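Regulator of Ty1 transposition protein 107 (Saccharomyces cerevisiae, PDB 3T7K) binds phosphorylated histone H2A through its C-terminal tandem BRCT repeats during DNA damage repair. Local coordinates at residues P66-T71 and S235-N240; G158-A163 and V227-C232; N170-K175 and E180-N185; S206-F211 and N248-K253. All blocks are in the same frame, centred on the assembly; numbering follows the deposited sequence.

In the fold
The four contacts run from the junction of the two BRCT repeats to the far edge of the second one. Interactions 1 and 2 have centres about 12 Å apart and share helix 229-237; both reach the bound H2A peptide, through Arg70 in the first and Trp229 in the second. A weak hydrogen bond between Arg70 and Asn230 links them. Interactions 3 and 4 lie further out, their centres about 14 Å apart, and meet where Lys210 NZ approaches Lys175 O at 3.1 Å. Interaction 4 joins back to interaction 2 through Glu228 N and Asn248 O, 3.0 Å apart, a probable hydrogen bond. Interactions 1 and 3 are the most separated, about 27 Å between centres.

Interaction 1: residues P66-T71 and S235-N240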
loop_
_atom_site.group_PDB
_atom_site.type_symbol
_atom_site.label_atom_id
_atom_site.label_comp_id
_atom_site.label_asym_id
_atom_site.label_seq_id
_atom_site.Cartn_x
_atom_site.Cartn_y
_atom_site.Cartn_z
ATOM N N PRO C 66 -6.810 -24.021 11.080
ATOM C CA PRO C 66 -7.170 -25.421 10.822
ATOM C C PRO C 66 -8.358 -25.554 9.881
ATOM O O PRO C 66 -8.446 -26.552 9.163
ATOM C CB PRO C 66 -7.512 -25.963 12.216
ATOM C CG PRO C 66 -7.763 -24.751 13.053
ATOM C CD PRO C 66 -6.864 -23.687 12.509
ATOM N N LYS C 67 -9.248 -24.562 9.869
ATOM C CA LYS C 67 -10.436 -24.588 9.005
ATOM C C LYS C 67 -11.086 -23.214 8.960
ATOM O O LYS C 67 -10.725 -22.322 9.724
ATOM C CB LYS C 67 -11.466 -25.614 9.511
ATOM C CG LYS C 67 -11.933 -25.353 10.942
ATOM C CD LYS C 67 -12.970 -26.373 11.418
ATOM C CE LYS C 67 -14.312 -26.196 10.712
ATOM N NZ LYS C 67 -15.411 -26.927 11.416
ATOM N N ILE C 68 -12.052 -23.044 8.068
ATOM C CA ILE C 68 -12.840 -21.815 8.069
ATOM C C ILE C 68 -13.428 -21.576 9.457
ATOM O O ILE C 68 -14.154 -22.414 9.994
ATOM C CB ILE C 68 -13.950 -21.839 7.001
ATOM C CG1 ILE C 68 -13.331 -21.909 5.606
ATOM C CG2 ILE C 68 -14.824 -20.599 7.107
ATOM C CD1 ILE C 68 -14.351 -21.867 4.490
ATOM N N LEU C 69 -13.081 -20.437 10.049
ATOM C CA LEU C 69 -13.520 -20.112 11.404
ATOM C C LEU C 69 -14.201 -18.752 11.490
ATOM O O LEU C 69 -13.942 -17.852 10.681
ATOM C CB LEU C 69 -12.339 -20.137 12.374
ATOM C CG LEU C 69 -11.678 -21.486 12.636
ATOM C CD1 LEU C 69 -10.454 -21.292 13.511
ATOM C CD2 LEU C 69 -12.664 -22.457 13.279
ATOM N N ARG C 70 -15.063 -18.604 12.490
ATOM C CA ARG C 70 -15.790 -17.364 12.683
ATOM C C ARG C 70 -15.088 -16.451 13.677
ATOM O O ARG C 70 -15.729 -15.615 14.309
ATOM C CB ARG C 70 -17.216 -17.661 13.159
ATOM C CG ARG C 70 -18.029 -18.474 12.158
ATOM C CD ARG C 70 -19.361 -18.904 12.734
ATOM N NE ARG C 70 -20.414 -18.818 11.732
ATOM C CZ ARG C 70 -21.397 -17.927 11.769
ATOM N NH1 ARG C 70 -21.468 -17.054 12.768
ATOM N NH2 ARG C 70 -22.307 -17.911 10.807
ATOM N N THR C 71 -13.777 -16.605 13.834
ATOM C CA THR C 71 -13.050 -15.715 14.726
ATOM C C THR C 71 -12.948 -14.359 14.084
ATOM O O THR C 71 -13.024 -14.251 12.870
ATOM C CB THR C 71 -11.606 -16.195 14.965
ATOM O OG1 THR C 71 -11.008 -16.536 13.700
ATOM C CG2 THR C 71 -11.591 -17.389 15.906
ATOM N N SER C 235 -22.043 -13.123 4.117
ATOM C CA SER C 235 -21.574 -12.206 3.081
ATOM C C SER C 235 -20.034 -12.158 3.067
ATOM O O SER C 235 -19.429 -12.127 2.009
ATOM C CB SER C 235 -22.126 -10.801 3.297
ATOM O OG SER C 235 -23.541 -10.811 3.371
ATOM N N ILE C 236 -19.419 -12.153 4.244
ATOM C CA ILE C 236 -17.972 -12.063 4.330
ATOM C C ILE C 236 -17.322 -13.340 3.797
ATOM O O ILE C 236 -16.398 -13.269 3.004
ATOM C CB ILE C 236 -17.509 -11.751 5.753
ATOM C CG1 ILE C 236 -17.933 -10.333 6.129
ATOM C CG2 ILE C 236 -15.983 -11.879 5.872
ATOM C CD1 ILE C 236 -17.915 -10.073 7.620
ATOM N N PHE C 237 -17.833 -14.497 4.206
ATOM C CA PHE C 237 -17.317 -15.782 3.722
ATOM C C PHE C 237 -17.432 -15.930 2.219
ATOM O O PHE C 237 -16.643 -16.635 1.609
ATOM C CB PHE C 237 -18.049 -16.952 4.372
ATOM C CG PHE C 237 -17.669 -17.177 5.786
ATOM C CD1 PHE C 237 -16.497 -16.650 6.285
ATOM C CD2 PHE C 237 -18.490 -17.910 6.627
ATOM C CE1 PHE C 237 -16.139 -16.851 7.599
ATOM C CE2 PHE C 237 -18.144 -18.115 7.939
ATOM C CZ PHE C 237 -16.961 -17.585 8.428
ATOM N N HIS C 238 -18.439 -15.288 1.631
ATOM C CA HIS C 238 -18.632 -15.318 0.188
ATOM C C HIS C 238 -18.043 -14.081 -0.480
ATOM O O HIS C 238 -18.088 -13.955 -1.703
ATOM C CB HIS C 238 -20.128 -15.382 -0.141
ATOM C CG HIS C 238 -20.775 -16.684 0.211
ATOM N ND1 HIS C 238 -22.074 -16.774 0.661
ATOM C CD2 HIS C 238 -20.304 -17.954 0.165
ATOM C CE1 HIS C 238 -22.373 -18.040 0.890
ATOM N NE2 HIS C 238 -21.319 -18.777 0.592
ATOM N N LEU C 239 -17.521 -13.154 0.322
ATOM C CA LEU C 239 -17.152 -11.829 -0.180
ATOM C C LEU C 239 -18.184 -11.279 -1.173
ATOM O O LEU C 239 -17.841 -10.637 -2.168
ATOM C CB LEU C 239 -15.750 -11.837 -0.791
ATOM C CG LEU C 239 -14.667 -11.932 0.284
ATOM C CD1 LEU C 239 -13.266 -11.774 -0.317
ATOM C CD2 LEU C 239 -14.918 -10.873 1.325
ATOM N N ASN C 240 -19.459 -11.524 -0.882
ATOM C CA ASN C 240 -20.530 -10.984 -1.701
ATOM C C ASN C 240 -21.806 -10.831 -0.874
ATOM O O ASN C 240 -22.180 -11.736 -0.127
ATOM C CB ASN C 240 -20.801 -11.906 -2.879
ATOM C CG ASN C 240 -21.917 -11.395 -3.771
ATOM O OD1 ASN C 240 -21.825 -10.299 -4.321
ATOM N ND2 ASN C 240 -22.971 -12.197 -3.932
#
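Phe237, in the last turn of helix 229-237, reaches across the interface between the tandem BRCT repeats to Ile68, Leu69 and Arg70, in the loop that leads into helix 72-77. From CB the chain turns so that CG is anti to the carbonyl carbon (chi1 -74°), which carries the ring out toward the loop. CE1 meets Ile68 CG2 at 4.0 Å, and that methyl lies over one face, 4.1 Å from the centroid and 17° off the normal, a CH-pi contact. On the opposite flank of the rim, CE2 is near the Arg70 guanidinium, whose plane stands almost perpendicular to the ring. Replacing Phe237 with an alanine would probably open a gap under Ile68 and deprive the Arg70 chain of an apolar support. Arg70 N also bonds an acidic side chain of the bound peptide, so the loop serves both interface and ligand. At the tip, CZ touches Leu69 O at 3.8 Å and Arg70 CG at 4.0 Å, both near the ring plane.

Interaction 2: residues G158-A163 and V227-C232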
loop_
_atom_site.group_PDB
_atom_site.type_symbol
_atom_site.label_atom_id
_atom_site.label_comp_id
_atom_site.label_asym_id
_atom_site.label_seq_id
_atom_site.Cartn_x
_atom_site.Cartn_y
_atom_site.Cartn_z
ATOM N N GLY C 158 -18.085 -4.590 15.506
ATOM C CA GLY C 158 -17.883 -3.313 14.850
ATOM C C GLY C 158 -16.587 -3.279 14.065
ATOM O O GLY C 158 -16.539 -2.769 12.948
ATOM N N SER C 159 -15.531 -3.824 14.661
ATOM C CA SER C 159 -14.208 -3.776 14.065
ATOM C C SER C 159 -14.173 -4.629 12.805
ATOM O O SER C 159 -13.639 -4.200 11.786
ATOM C CB SER C 159 -13.149 -4.241 15.070
ATOM O OG SER C 159 -11.847 -4.054 14.541
ATOM N N VAL C 160 -14.771 -5.818 12.871
ATOM C CA VAL C 160 -14.913 -6.690 11.704
ATOM C C VAL C 160 -15.672 -6.015 10.551
ATOM O O VAL C 160 -15.235 -6.028 9.391
ATOM C CB VAL C 160 -15.635 -7.994 12.082
ATOM C CG1 VAL C 160 -16.068 -8.737 10.843
ATOM C CG2 VAL C 160 -14.743 -8.865 12.961
ATOM N N LEU C 161 -16.809 -5.405 10.875
ATOM C CA LEU C 161 -17.643 -4.775 9.853
ATOM C C LEU C 161 -16.945 -3.586 9.212
ATOM O O LEU C 161 -17.113 -3.315 8.029
ATOM C CB LEU C 161 -18.976 -4.314 10.457
ATOM C CG LEU C 161 -19.953 -5.403 10.921
ATOM C CD1 LEU C 161 -21.217 -4.796 11.570
ATOM C CD2 LEU C 161 -20.339 -6.294 9.759
ATOM N N LYS C 162 -16.190 -2.841 10.002
ATOM C CA LYS C 162 -15.505 -1.688 9.452
ATOM C C LYS C 162 -14.345 -2.180 8.591
ATOM O O LYS C 162 -14.005 -1.560 7.576
ATOM C CB LYS C 162 -15.027 -0.754 10.565
ATOM C CG LYS C 162 -16.145 0.053 11.197
ATOM C CD LYS C 162 -15.642 0.906 12.358
ATOM C CE LYS C 162 -15.502 0.084 13.634
ATOM N NZ LYS C 162 -15.072 0.919 14.796
ATOM N N ALA C 163 -13.759 -3.313 8.968
ATOM C CA ALA C 163 -12.675 -3.871 8.149
ATOM C C ALA C 163 -13.220 -4.201 6.774
ATOM O O ALA C 163 -12.468 -4.267 5.808
ATOM C CB ALA C 163 -12.058 -5.116 8.800
ATOM N N VAL C 227 -31.313 -7.348 9.452
ATOM C CA VAL C 227 -30.710 -8.669 9.318
ATOM C C VAL C 227 -30.127 -9.156 10.633
ATOM O O VAL C 227 -29.978 -8.385 11.587
ATOM C CB VAL C 227 -29.548 -8.650 8.298
ATOM C CG1 VAL C 227 -30.043 -8.247 6.917
ATOM C CG2 VAL C 227 -28.482 -7.693 8.786
ATOM N N GLU C 228 -29.806 -10.443 10.684
ATOM C CA GLU C 228 -29.052 -11.003 11.796
ATOM C C GLU C 228 -27.545 -10.904 11.503
ATOM O O GLU C 228 -27.130 -10.713 10.356
ATOM C CB GLU C 228 -29.437 -12.468 12.016
ATOM C CG GLU C 228 -30.940 -12.693 12.193
ATOM C CD GLU C 228 -31.313 -14.137 12.504
ATOM O OE1 GLU C 228 -31.712 -14.865 11.572
ATOM O OE2 GLU C 228 -31.219 -14.529 13.685
ATOM N N TRP C 229 -26.734 -11.031 12.545
ATOM C CA TRP C 229 -25.280 -11.015 12.397
ATOM C C TRP C 229 -24.857 -12.045 11.362
ATOM O O TRP C 229 -24.016 -11.776 10.509
ATOM C CB TRP C 229 -24.604 -11.279 13.752
ATOM C CG TRP C 229 -23.120 -11.567 13.677
ATOM C CD1 TRP C 229 -22.490 -12.701 14.100
ATOM C CD2 TRP C 229 -22.093 -10.717 13.138
ATOM N NE1 TRP C 229 -21.139 -12.608 13.866
ATOM C CE2 TRP C 229 -20.868 -11.401 13.279
ATOM C CE3 TRP C 229 -22.094 -9.447 12.553
ATOM C CZ2 TRP C 229 -19.649 -10.857 12.854
ATOM C CZ3 TRP C 229 -20.879 -8.908 12.127
ATOM C CH2 TRP C 229 -19.677 -9.614 12.283
ATOM N N ASN C 230 -25.467 -13.221 11.415
ATOM C CA ASN C 230 -25.116 -14.298 10.493
ATOM C C ASN C 230 -25.206 -13.890 9.032
ATOM O O ASN C 230 -24.598 -14.513 8.175
ATOM C CB ASN C 230 -26.021 -15.507 10.732
ATOM C CG ASN C 230 -25.244 -16.761 11.035
ATOM O OD1 ASN C 230 -24.667 -17.376 10.138
ATOM N ND2 ASN C 230 -25.229 -17.154 12.304
ATOM N N TRP C 231 -26.002 -12.867 8.739
ATOM C CA TRP C 231 -26.161 -12.384 7.367
ATOM C C TRP C 231 -24.860 -11.729 6.922
ATOM O O TRP C 231 -24.455 -11.835 5.752
ATOM C CB TRP C 231 -27.322 -11.371 7.301
ATOM C CG TRP C 231 -27.660 -10.793 5.947
ATOM C CD1 TRP C 231 -28.567 -11.286 5.035
ATOM C CD2 TRP C 231 -27.127 -9.596 5.368
ATOM N NE1 TRP C 231 -28.627 -10.465 3.938
ATOM C CE2 TRP C 231 -27.750 -9.421 4.117
ATOM C CE3 TRP C 231 -26.183 -8.652 5.786
ATOM C CZ2 TRP C 231 -27.456 -8.347 3.283
ATOM C CZ3 TRP C 231 -25.890 -7.584 4.954
ATOM C CH2 TRP C 231 -26.522 -7.442 3.719
ATOM N N CYS C 232 -24.216 -11.045 7.867
ATOM C CA CYS C 232 -22.942 -10.377 7.608
ATOM C C CYS C 232 -21.819 -11.393 7.489
ATOM O O CYS C 232 -20.902 -11.208 6.698
ATOM C CB CYS C 232 -22.595 -9.417 8.736
ATOM S SG CYS C 232 -23.824 -8.123 8.976
#
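Leu161 and Trp229 make the closest approach between helix 154-163 and the start of helix 229-237, 3.6 Å from Leu161 CD2 to Trp229 CZ3. The shapes fit in two steps. The six-membered end of the indole is the bump: its edge pushes against the shallow hollow between the Val160 and Leu161 side chains, with CH2 lying 4.0 Å from Val160 CG1 and CZ3 lying 3.8 Å from Leu161 CG. Val160 CG1 and Leu161 CG both lie close to the indole plane, so helix 154-163 meets the ring edge-on. The second bump is the Leu161 fork. Its CD2 methyl enters the notch between the indole and Cys232, 4.0 Å from Cys232 CB and as far from its SG, while CD1 grazes CZ3 from farther off. Trp229 is set for this by its first torsion, which places CG anti to the backbone N (chi1 168°) and sends the ring along toward helix 154-163. All four touching residues are buried, and carbon and sulfur make every contact. Phe136 of helix 135-138 and Ile201 of strand 198-201 pack against both Leu161 and Cys232, Leu75 and Glu72 of helix 72-77 in the first BRCT range touch Val160, and an apolar side chain of the bound peptide rests on Trp229.

Interaction 3: residues N170-K175 and E180-N185; sequences NVLRSK and EDIIPN
The Asn170 amide and the Arg173 guanidinium are the flat groups here, and Asp181 meets both, the amide by its backbone O, the guanidinium by its carboxylate, while Ile183 meets the amide alone. In the plane of the amide, ND2 donates to Asp181 O over 2.6 Å with an angle of 149° at the hydrogen, a short and somewhat bent bond that also lies in the carbonyl plane. Ile183 CG2 lies over one face of the amide, almost directly above ND2 and 3.1 Å from it, a tight fit, while Ile183 CD1 packs 3.5 Å from Asn170 CB. The first torsion, with CG anti to the backbone N (chi1 -179°), stretches the amide out to this carbonyl, and ND2 has a second acceptor in Asn145 OD1. A leucine in place of Asn170 would probably leave Asp181 O without its donor and crowd Ile183. At the guanidinium, Asp181 OD1 lies at the edge in plane, while OD2 forms the salt bridge, 2.9 Å from NH2, obliquely; the two planes are 53° apart. Asp181 OD2 also accepts from Thr178 N, which helps to fix the carboxylate. Between these polar grips Leu172 CD2 rests 3.8 Å from Asp181 CB, and Leu172 and Ile182 both pack on Phe211. The returning loop thus lines edge strand 168-172, the second strand in the 2-1-3-4 parallel order characteristic of the BRCT fold.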
loop_
_atom_site.group_PDB
_atom_site.type_symbol
_atom_site.label_atom_id
_atom_site.label_comp_id
_atom_site.label_asym_id
_atom_site.label_seq_id
_atom_site.Cartn_x
_atom_site.Cartn_y
_atom_site.Cartn_z
ATOM N N ASN C 170 -23.403 2.680 14.258
ATOM C CA ASN C 170 -24.182 3.374 15.271
ATOM C C ASN C 170 -24.795 2.360 16.216
ATOM O O ASN C 170 -25.656 1.580 15.816
ATOM C CB ASN C 170 -25.288 4.173 14.588
ATOM C CG ASN C 170 -26.150 4.946 15.573
ATOM O OD1 ASN C 170 -25.685 5.366 16.635
ATOM N ND2 ASN C 170 -27.426 5.122 15.227
ATOM N N VAL C 171 -24.364 2.352 17.469
ATOM C CA VAL C 171 -24.898 1.379 18.416
ATOM C C VAL C 171 -26.196 1.841 19.078
ATOM O O VAL C 171 -26.296 2.963 19.580
ATOM C CB VAL C 171 -23.872 1.030 19.490
ATOM C CG1 VAL C 171 -24.444 -0.011 20.440
ATOM C CG2 VAL C 171 -22.594 0.515 18.827
ATOM N N LEU C 172 -27.191 0.962 19.081
ATOM C CA LEU C 172 -28.497 1.303 19.610
ATOM C C LEU C 172 -28.765 0.512 20.875
ATOM O O LEU C 172 -28.765 -0.717 20.861
ATOM C CB LEU C 172 -29.583 0.994 18.578
ATOM C CG LEU C 172 -29.660 1.863 17.326
ATOM C CD1 LEU C 172 -30.734 1.333 16.388
ATOM C CD2 LEU C 172 -29.939 3.310 17.692
ATOM N N ARG C 173 -28.973 1.210 21.983
ATOM C CA ARG C 173 -29.500 0.543 23.158
ATOM C C ARG C 173 -30.944 0.226 22.800
ATOM O O ARG C 173 -31.792 1.115 22.760
ATOM C CB ARG C 173 -29.398 1.438 24.394
ATOM C CG ARG C 173 -29.942 2.839 24.199
ATOM C CD ARG C 173 -28.900 3.894 24.517
ATOM N NE ARG C 173 -29.402 5.233 24.230
ATOM C CZ ARG C 173 -29.541 5.723 23.002
ATOM N NH1 ARG C 173 -29.219 4.976 21.947
ATOM N NH2 ARG C 173 -30.003 6.952 22.832
ATOM N N SER C 174 -31.206 -1.038 22.488
ATOM C CA SER C 174 -32.489 -1.433 21.917
ATOM C C SER C 174 -33.674 -0.958 22.751
ATOM O O SER C 174 -34.581 -0.296 22.250
ATOM C CB SER C 174 -32.543 -2.951 21.754
ATOM O OG SER C 174 -33.825 -3.450 22.096
ATOM N N LYS C 175 -33.652 -1.310 24.029
ATOM C CA LYS C 175 -34.729 -0.983 24.959
ATOM C C LYS C 175 -35.052 0.513 24.998
ATOM O O LYS C 175 -36.213 0.906 25.065
ATOM C CB LYS C 175 -34.336 -1.480 26.353
ATOM C CG LYS C 175 -32.828 -1.391 26.603
ATOM C CD LYS C 175 -32.354 -2.409 27.626
ATOM C CE LYS C 175 -30.842 -2.350 27.787
ATOM N NZ LYS C 175 -30.329 -3.407 28.705
ATOM N N GLU C 180 -34.915 9.093 16.572
ATOM C CA GLU C 180 -33.862 10.076 16.333
ATOM C C GLU C 180 -32.451 9.486 16.494
ATOM O O GLU C 180 -31.490 10.007 15.925
ATOM C CB GLU C 180 -34.055 11.310 17.218
ATOM C CG GLU C 180 -35.246 12.190 16.809
ATOM C CD GLU C 180 -36.560 11.803 17.491
ATOM O OE1 GLU C 180 -36.621 10.727 18.127
ATOM O OE2 GLU C 180 -37.536 12.588 17.399
ATOM N N ASP C 181 -32.336 8.398 17.256
ATOM C CA ASP C 181 -31.049 7.708 17.431
ATOM C C ASP C 181 -30.626 6.907 16.203
ATOM O O ASP C 181 -29.459 6.567 16.052
ATOM C CB ASP C 181 -31.096 6.766 18.637
ATOM C CG ASP C 181 -31.343 7.502 19.941
ATOM O OD1 ASP C 181 -30.809 8.628 20.090
ATOM O OD2 ASP C 181 -32.081 6.960 20.804
ATOM N N ILE C 182 -31.577 6.583 15.337
ATOM C CA ILE C 182 -31.270 5.764 14.176
ATOM C C ILE C 182 -30.641 6.581 13.069
ATOM O O ILE C 182 -31.212 7.566 12.618
ATOM C CB ILE C 182 -32.524 5.085 13.638
ATOM C CG1 ILE C 182 -33.228 4.334 14.769
ATOM C CG2 ILE C 182 -32.165 4.142 12.503
ATOM C CD1 ILE C 182 -34.486 3.635 14.323
ATOM N N ILE C 183 -29.457 6.165 12.622
ATOM C CA ILE C 183 -28.799 6.830 11.504
ATOM C C ILE C 183 -29.139 6.163 10.170
ATOM O O ILE C 183 -29.312 4.947 10.099
ATOM C CB ILE C 183 -27.265 6.897 11.703
ATOM C CG1 ILE C 183 -26.614 5.533 11.470
ATOM C CG2 ILE C 183 -26.945 7.388 13.112
ATOM C CD1 ILE C 183 -25.084 5.589 11.446
ATOM N N PRO C 184 -29.257 6.964 9.106
ATOM C CA PRO C 184 -29.561 6.436 7.785
ATOM C C PRO C 184 -28.286 5.889 7.138
ATOM O O PRO C 184 -27.181 6.293 7.502
ATOM C CB PRO C 184 -30.038 7.676 7.031
ATOM C CG PRO C 184 -29.227 8.771 7.610
ATOM C CD PRO C 184 -29.003 8.413 9.069
ATOM N N ASN C 185 -28.443 4.967 6.202
ATOM C CA ASN C 185 -27.314 4.467 5.446
ATOM C C ASN C 185 -26.989 5.417 4.286
ATOM O O ASN C 185 -27.479 5.244 3.173
ATOM C CB ASN C 185 -27.632 3.079 4.926
ATOM C CG ASN C 185 -26.585 2.570 3.982
ATOM O OD1 ASN C 185 -25.388 2.771 4.191
ATOM N ND2 ASN C 185 -27.031 1.928 2.913
#

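Interaction 4: residues S206-F211 and N248-K253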
loop_
_atom_site.group_PDB
_atom_site.type_symbol
_atom_site.label_atom_id
_atom_site.label_comp_id
_atom_site.label_asym_id
_atom_site.label_seq_id
_atom_site.Cartn_x
_atom_site.Cartn_y
_atom_site.Cartn_z
ATOM N N SER C 206 -38.136 -9.095 19.055
ATOM C CA SER C 206 -38.638 -7.992 19.862
ATOM C C SER C 206 -38.075 -6.676 19.349
ATOM O O SER C 206 -38.634 -5.603 19.601
ATOM C CB SER C 206 -38.233 -8.178 21.326
ATOM O OG SER C 206 -37.104 -7.384 21.659
ATOM N N GLN C 207 -36.959 -6.761 18.631
ATOM C CA GLN C 207 -36.288 -5.563 18.147
ATOM C C GLN C 207 -36.769 -5.202 16.749
ATOM O O GLN C 207 -36.879 -4.024 16.405
ATOM C CB GLN C 207 -34.772 -5.750 18.173
ATOM C CG GLN C 207 -34.196 -5.830 19.580
ATOM C CD GLN C 207 -32.800 -6.426 19.605
ATOM O OE1 GLN C 207 -32.446 -7.255 18.757
ATOM N NE2 GLN C 207 -31.997 -6.005 20.578
ATOM N N VAL C 208 -37.065 -6.221 15.949
ATOM C CA VAL C 208 -37.614 -5.998 14.629
ATOM C C VAL C 208 -38.920 -5.188 14.740
ATOM O O VAL C 208 -39.114 -4.200 14.032
ATOM C CB VAL C 208 -37.858 -7.336 13.895
ATOM C CG1 VAL C 208 -38.524 -7.101 12.556
ATOM C CG2 VAL C 208 -36.535 -8.102 13.711
ATOM N N LYS C 209 -39.806 -5.601 15.640
ATOM C CA LYS C 209 -41.091 -4.922 15.790
ATOM C C LYS C 209 -40.906 -3.467 16.194
ATOM O O LYS C 209 -41.439 -2.567 15.558
ATOM C CB LYS C 209 -41.969 -5.649 16.808
ATOM C CG LYS C 209 -42.200 -7.110 16.478
ATOM C CD LYS C 209 -42.552 -7.892 17.735
ATOM C CE LYS C 209 -43.053 -9.286 17.407
ATOM N NZ LYS C 209 -43.042 -10.159 18.612
ATOM N N LYS C 210 -40.144 -3.237 17.252
ATOM C CA LYS C 210 -39.843 -1.879 17.682
ATOM C C LYS C 210 -39.337 -1.000 16.542
ATOM O O LYS C 210 -39.836 0.103 16.331
ATOM C CB LYS C 210 -38.808 -1.893 18.806
ATOM C CG LYS C 210 -38.515 -0.508 19.388
ATOM C CD LYS C 210 -37.329 -0.533 20.352
ATOM C CE LYS C 210 -36.977 0.876 20.846
ATOM N NZ LYS C 210 -37.503 1.153 22.216
ATOM N N PHE C 211 -38.342 -1.486 15.802
ATOM C CA PHE C 211 -37.670 -0.639 14.821
ATOM C C PHE C 211 -38.505 -0.374 13.581
ATOM O O PHE C 211 -38.516 0.735 13.060
ATOM C CB PHE C 211 -36.299 -1.209 14.447
ATOM C CG PHE C 211 -35.295 -1.102 15.554
ATOM C CD1 PHE C 211 -35.114 0.095 16.217
ATOM C CD2 PHE C 211 -34.557 -2.202 15.954
ATOM C CE1 PHE C 211 -34.207 0.199 17.243
ATOM C CE2 PHE C 211 -33.642 -2.103 16.982
ATOM C CZ PHE C 211 -33.470 -0.899 17.631
ATOM N N ASN C 248 -31.315 -15.282 6.889
ATOM C CA ASN C 248 -30.863 -14.300 7.875
ATOM C C ASN C 248 -31.431 -12.894 7.714
ATOM O O ASN C 248 -31.060 -11.988 8.462
ATOM C CB ASN C 248 -29.329 -14.239 7.928
ATOM C CG ASN C 248 -28.714 -15.581 8.237
ATOM O OD1 ASN C 248 -28.822 -16.083 9.366
ATOM N ND2 ASN C 248 -28.061 -16.177 7.241
ATOM N N VAL C 249 -32.314 -12.699 6.745
ATOM C CA VAL C 249 -33.000 -11.421 6.629
ATOM C C VAL C 249 -34.275 -11.475 7.465
ATOM O O VAL C 249 -35.103 -12.361 7.276
ATOM C CB VAL C 249 -33.337 -11.102 5.170
ATOM C CG1 VAL C 249 -34.136 -9.800 5.067
ATOM C CG2 VAL C 249 -32.058 -11.035 4.348
ATOM N N LEU C 250 -34.421 -10.543 8.398
ATOM C CA LEU C 250 -35.564 -10.567 9.296
ATOM C C LEU C 250 -36.720 -9.716 8.797
ATOM O O LEU C 250 -37.883 -9.977 9.123
ATOM C CB LEU C 250 -35.155 -10.129 10.695
ATOM C CG LEU C 250 -33.984 -10.947 11.241
ATOM C CD1 LEU C 250 -33.793 -10.637 12.707
ATOM C CD2 LEU C 250 -34.272 -12.428 11.029
ATOM N N TYR C 251 -36.391 -8.702 8.005
ATOM C CA TYR C 251 -37.375 -7.754 7.511
ATOM C C TYR C 251 -36.761 -6.911 6.423
ATOM O O TYR C 251 -35.643 -6.413 6.559
ATOM C CB TYR C 251 -37.841 -6.855 8.659
ATOM C CG TYR C 251 -38.807 -5.765 8.256
ATOM C CD1 TYR C 251 -40.175 -5.907 8.477
ATOM C CD2 TYR C 251 -38.357 -4.594 7.657
ATOM C CE1 TYR C 251 -41.072 -4.905 8.115
ATOM C CE2 TYR C 251 -39.236 -3.592 7.297
ATOM C CZ TYR C 251 -40.596 -3.755 7.528
ATOM O OH TYR C 251 -41.477 -2.767 7.171
ATOM N N GLN C 252 -37.468 -6.758 5.318
ATOM C CA GLN C 252 -37.023 -5.779 4.332
ATOM C C GLN C 252 -38.186 -5.112 3.649
ATOM O O GLN C 252 -39.242 -5.723 3.426
ATOM C CB GLN C 252 -36.048 -6.365 3.318
ATOM C CG GLN C 252 -36.499 -7.575 2.591
ATOM C CD GLN C 252 -35.395 -8.123 1.689
ATOM O OE1 GLN C 252 -34.506 -7.385 1.254
ATOM N NE2 GLN C 252 -35.440 -9.424 1.423
ATOM N N LYS C 253 -37.978 -3.845 3.332
ATOM C CA LYS C 253 -38.983 -3.003 2.719
ATOM C C LYS C 253 -38.196 -2.285 1.641
ATOM O O LYS C 253 -37.303 -1.495 1.967
ATOM C CB LYS C 253 -39.499 -2.007 3.775
ATOM C CG LYS C 253 -40.483 -0.938 3.287
ATOM C CD LYS C 253 -41.004 -0.091 4.486
ATOM C CE LYS C 253 -42.180 0.775 4.099
ATOM N NZ LYS C 253 -41.891 1.636 2.934
#
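A classic beta bulge on strand 249-253, where Leu250 and Tyr251 both face Ile226, presents two consecutive side chains to Val208 of helix 205-218. The evidence is in the backbone: Leu250 has phi/psi of -94/-26°, far from extended, and Leu250 and Tyr251 both direct their CB toward the helix, which a regular strand would not do with neighbours. Val208 answers with one methyl for each. Its CG1, anti to the backbone N (chi1 176°), meets Tyr251 CB at 4.0 Å. The other methyl, CG2, lies 3.9 Å from Leu250 CD1 and equally near Leu250 CB, so it rests against the root and one branch of the leucine, the two side chains crossing at about a right angle. The tyrosine ring itself runs on past Val208 to pack on Thr212, and its OH bonds Asn216 ND2 on the same helix. The bulged strand lies antiparallel to strand 224-227 at the edge of the second BRCT sheet. Across the two segments the contact is purely aliphatic and buries only 121 Å², so the fit depends on methyl shape; directional anchoring comes from the Tyr251 hydroxyl, bonded to Asn216 ND2 one turn beyond Thr212.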